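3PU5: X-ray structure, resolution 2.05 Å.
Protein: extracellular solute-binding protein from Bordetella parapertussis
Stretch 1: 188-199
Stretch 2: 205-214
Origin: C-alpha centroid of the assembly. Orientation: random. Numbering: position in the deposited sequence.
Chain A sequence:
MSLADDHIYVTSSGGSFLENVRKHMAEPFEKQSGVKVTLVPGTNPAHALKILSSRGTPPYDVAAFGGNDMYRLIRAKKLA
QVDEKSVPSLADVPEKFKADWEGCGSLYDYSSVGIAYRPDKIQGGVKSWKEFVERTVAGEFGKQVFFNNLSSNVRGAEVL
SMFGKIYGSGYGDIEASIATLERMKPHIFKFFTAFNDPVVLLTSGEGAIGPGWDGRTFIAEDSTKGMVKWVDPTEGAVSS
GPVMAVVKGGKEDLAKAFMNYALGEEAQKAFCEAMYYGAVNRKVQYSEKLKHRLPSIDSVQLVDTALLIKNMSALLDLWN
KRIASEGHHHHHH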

# COMPACT_ATOMS: atom_id res chain seq x y z
N ILE A 188 4.27 2.60 -24.77
CA ILE A 188 4.29 3.39 -23.55
C ILE A 188 4.89 4.77 -23.82
O ILE A 188 6.03 4.88 -24.29
N PHE A 189 4.12 5.82 -23.56
CA PHE A 189 4.57 7.17 -23.83
C PHE A 189 5.20 7.83 -22.59
O PHE A 189 5.88 8.85 -22.69
N LYS A 190 4.97 7.24 -21.41
CA LYS A 190 5.46 7.84 -20.18
C LYS A 190 5.63 6.81 -19.08
O LYS A 190 4.72 6.03 -18.79
N PHE A 191 6.82 6.80 -18.49
CA PHE A 191 7.06 6.06 -17.26
C PHE A 191 6.95 7.08 -16.13
O PHE A 191 7.84 7.90 -15.93
N PHE A 192 5.84 7.03 -15.40
CA PHE A 192 5.51 8.10 -14.48
C PHE A 192 6.24 7.99 -13.15
O PHE A 192 6.64 6.91 -12.73
N THR A 193 6.41 9.13 -12.49
CA THR A 193 7.29 9.23 -11.34
C THR A 193 6.58 9.66 -10.06
O THR A 193 7.21 9.77 -9.02
N ALA A 194 5.27 9.92 -10.12
CA ALA A 194 4.53 10.29 -8.92
C ALA A 194 3.18 9.59 -8.82
O ALA A 194 2.58 9.23 -9.83
N PHE A 195 2.71 9.40 -7.59
CA PHE A 195 1.43 8.72 -7.32
C PHE A 195 0.22 9.36 -8.00
O PHE A 195 -0.73 8.67 -8.38
N ASN A 196 0.26 10.68 -8.16
CA ASN A 196 -0.86 11.42 -8.73
C ASN A 196 -0.85 11.38 -10.26
O ASN A 196 -1.80 11.81 -10.91
N ASP A 197 0.21 10.82 -10.84
CA ASP A 197 0.39 10.82 -12.29
C ASP A 197 -0.70 10.09 -13.10
O ASP A 197 -1.19 10.62 -14.10
N PRO A 198 -1.08 8.86 -12.70
CA PRO A 198 -2.14 8.24 -13.51
C PRO A 198 -3.41 9.10 -13.66
O PRO A 198 -3.95 9.21 -14.76
N VAL A 199 -3.88 9.71 -12.58
CA VAL A 199 -5.08 10.52 -12.67
C VAL A 199 -4.88 11.71 -13.62
O VAL A 199 -5.71 11.95 -14.51
N GLY A 205 -6.20 13.80 -20.81
CA GLY A 205 -6.41 13.19 -22.10
C GLY A 205 -5.14 12.64 -22.73
O GLY A 205 -5.20 12.01 -23.78
N GLU A 206 -3.99 12.88 -22.10
CA GLU A 206 -2.73 12.42 -22.68
C GLU A 206 -2.64 10.89 -22.68
O GLU A 206 -2.18 10.27 -23.65
N GLY A 207 -3.09 10.27 -21.59
CA GLY A 207 -3.02 8.83 -21.47
C GLY A 207 -4.39 8.19 -21.56
O GLY A 207 -5.40 8.84 -21.25
N ALA A 208 -4.44 6.94 -22.00
CA ALA A 208 -5.71 6.23 -22.14
C ALA A 208 -5.88 5.16 -21.07
O ALA A 208 -6.99 4.88 -20.63
N ILE A 209 -4.76 4.57 -20.64
CA ILE A 209 -4.79 3.43 -19.73
C ILE A 209 -3.41 3.17 -19.14
O ILE A 209 -2.39 3.49 -19.74
N GLY A 210 -3.38 2.59 -17.95
CA GLY A 210 -2.13 2.24 -17.30
C GLY A 210 -2.42 1.93 -15.85
O GLY A 210 -3.56 2.05 -15.42
N PRO A 211 -1.39 1.51 -15.09
CA PRO A 211 -1.61 1.17 -13.68
C PRO A 211 -1.97 2.41 -12.85
O PRO A 211 -1.40 3.48 -13.07
N GLY A 212 -2.90 2.25 -11.91
CA GLY A 212 -3.34 3.34 -11.07
C GLY A 212 -3.90 2.82 -9.75
O GLY A 212 -4.24 1.63 -9.63
N TRP A 213 -4.02 3.71 -8.78
CA TRP A 213 -4.46 3.33 -7.44
C TRP A 213 -5.97 3.39 -7.32
O TRP A 213 -6.62 4.26 -7.91
N ASP A 214 -6.54 2.44 -6.59
CA ASP A 214 -8.00 2.39 -6.46
C ASP A 214 -8.56 3.68 -5.86
O ASP A 214 -9.39 4.33 -6.49

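Packing of stretch 1 (188-199) against stretch 2 (205-214), a contact made without a single hydrogen bond between them and burying 417 Å² in all. Phe 189 points toward stretch 2 with chi1 p (73°); its ring meets the Glu 206 side chain and the Gly 207 backbone obliquely, CE2 3.5 Å from Glu 206 CG and CZ 3.5 Å from Gly 207 CA. Gly 207 leaves room for this ring, since a CB on it would sit tightly against Phe 189 CZ. Lys 190 starts toward stretch 2, but its t, p, t, t chain leads the amine away. Phe 192, also p (67°), points in and is buried: CE1 meets Trp 213 CZ3 at 3.9 Å, and CE2 lies 3.9 Å from Pro 211 O. Thr 193 N and Ala 194 N both donate to Asp 197 OD2 (3.0 and 2.8 Å), bracing the type I turn from Ala 194 to Asp 197, which Asp 197 N closes onto Ala 194 O at 3.0 Å. Within that turn Phe 195 (m) leaves sideways, yet its ring swings back to set its edge on the face of Trp 213 (m), planes at 78° and CD1 3.3 Å from Trp 213 CZ2. Pro 198 points in: CG approaches Pro 211 O at 3.3 Å and the indole edge at Trp 213 CZ3, 3.9 Å.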

# COMPACT_ATOMS: atom_id res chain seq x y z
CB ILE A 188 5.07 2.66 -22.42
CG1 ILE A 188 4.26 1.45 -21.96
CG2 ILE A 188 5.34 3.60 -21.24
CD1 ILE A 188 5.07 0.41 -21.19
CB PHE A 189 3.42 8.04 -24.38
CG PHE A 189 2.41 8.42 -23.34
CD1 PHE A 189 1.33 7.60 -23.08
CD2 PHE A 189 2.52 9.62 -22.64
CE1 PHE A 189 0.39 7.95 -22.13
CE2 PHE A 189 1.58 9.97 -21.69
CZ PHE A 189 0.51 9.14 -21.44
CB LYS A 190 4.52 8.96 -19.73
CG LYS A 190 4.91 9.61 -18.40
CD LYS A 190 6.23 10.37 -18.52
CE LYS A 190 6.40 11.33 -17.35
NZ LYS A 190 7.77 11.92 -17.28
CB PHE A 191 8.43 5.39 -17.29
CG PHE A 191 8.49 4.21 -18.22
CD1 PHE A 191 9.05 4.32 -19.48
CD2 PHE A 191 7.98 2.97 -17.83
CE1 PHE A 191 9.11 3.22 -20.34
CE2 PHE A 191 8.03 1.89 -18.67
CZ PHE A 191 8.60 2.01 -19.93
CB PHE A 192 3.99 8.21 -14.29
CG PHE A 192 3.37 7.04 -13.58
CD1 PHE A 192 3.34 6.98 -12.20
CD2 PHE A 192 2.77 6.00 -14.30
CE1 PHE A 192 2.76 5.90 -11.54
CE2 PHE A 192 2.19 4.93 -13.66
CZ PHE A 192 2.18 4.88 -12.28
CB THR A 193 8.43 10.23 -11.61
OG1 THR A 193 7.86 11.51 -11.90
CG2 THR A 193 9.29 9.78 -12.78
CB ALA A 194 4.36 11.80 -8.84
CB PHE A 195 1.20 8.63 -5.81
CG PHE A 195 2.07 7.63 -5.13
CD1 PHE A 195 1.96 6.27 -5.43
CD2 PHE A 195 3.00 8.02 -4.18
CE1 PHE A 195 2.77 5.34 -4.80
CE2 PHE A 195 3.81 7.09 -3.54
CZ PHE A 195 3.69 5.75 -3.85
CB ASN A 196 -0.81 12.87 -8.23
CG ASN A 196 -2.01 13.69 -8.68
OD1 ASN A 196 -3.16 13.32 -8.45
ND2 ASN A 196 -1.73 14.82 -9.31
CB ASP A 197 1.79 10.32 -12.68
CG ASP A 197 2.89 11.35 -12.41
OD1 ASP A 197 2.56 12.52 -12.14
OD2 ASP A 197 4.10 11.00 -12.48
CB PRO A 198 -2.46 6.95 -12.73
CG PRO A 198 -1.14 6.58 -12.11
CD PRO A 198 -0.49 7.92 -11.73
CB VAL A 199 -5.57 10.95 -11.27
CG1 VAL A 199 -6.45 12.19 -11.34
CG2 VAL A 199 -6.32 9.79 -10.61
CB GLU A 206 -1.49 13.05 -22.01
CG GLU A 206 -0.21 12.79 -22.82
CD GLU A 206 1.05 13.47 -22.26
OE1 GLU A 206 1.10 13.81 -21.06
OE2 GLU A 206 2.00 13.66 -23.05
CB ALA A 208 -5.84 5.62 -23.53
CB ILE A 209 -5.30 2.18 -20.49
CG1 ILE A 209 -5.55 1.00 -19.54
CG2 ILE A 209 -4.34 1.80 -21.63
CD1 ILE A 209 -6.38 -0.10 -20.18
CB PRO A 211 -0.27 0.58 -13.24
CG PRO A 211 0.40 0.12 -14.54
CD PRO A 211 -0.03 1.18 -15.54
CB TRP A 213 -3.77 4.20 -6.38
CG TRP A 213 -2.35 3.75 -6.22
CD1 TRP A 213 -1.87 2.88 -5.29
CD2 TRP A 213 -1.24 4.10 -7.06
NE1 TRP A 213 -0.53 2.67 -5.48
CE2 TRP A 213 -0.12 3.41 -6.57
CE3 TRP A 213 -1.09 4.94 -8.17
CZ2 TRP A 213 1.14 3.52 -7.15
CZ3 TRP A 213 0.17 5.05 -8.75
CH2 TRP A 213 1.27 4.35 -8.23
CB ASP A 214 -8.50 1.14 -5.71
CG ASP A 214 -7.90 0.98 -4.31
OD1 ASP A 214 -6.78 1.47 -4.03
OD2 ASP A 214 -8.57 0.34 -3.47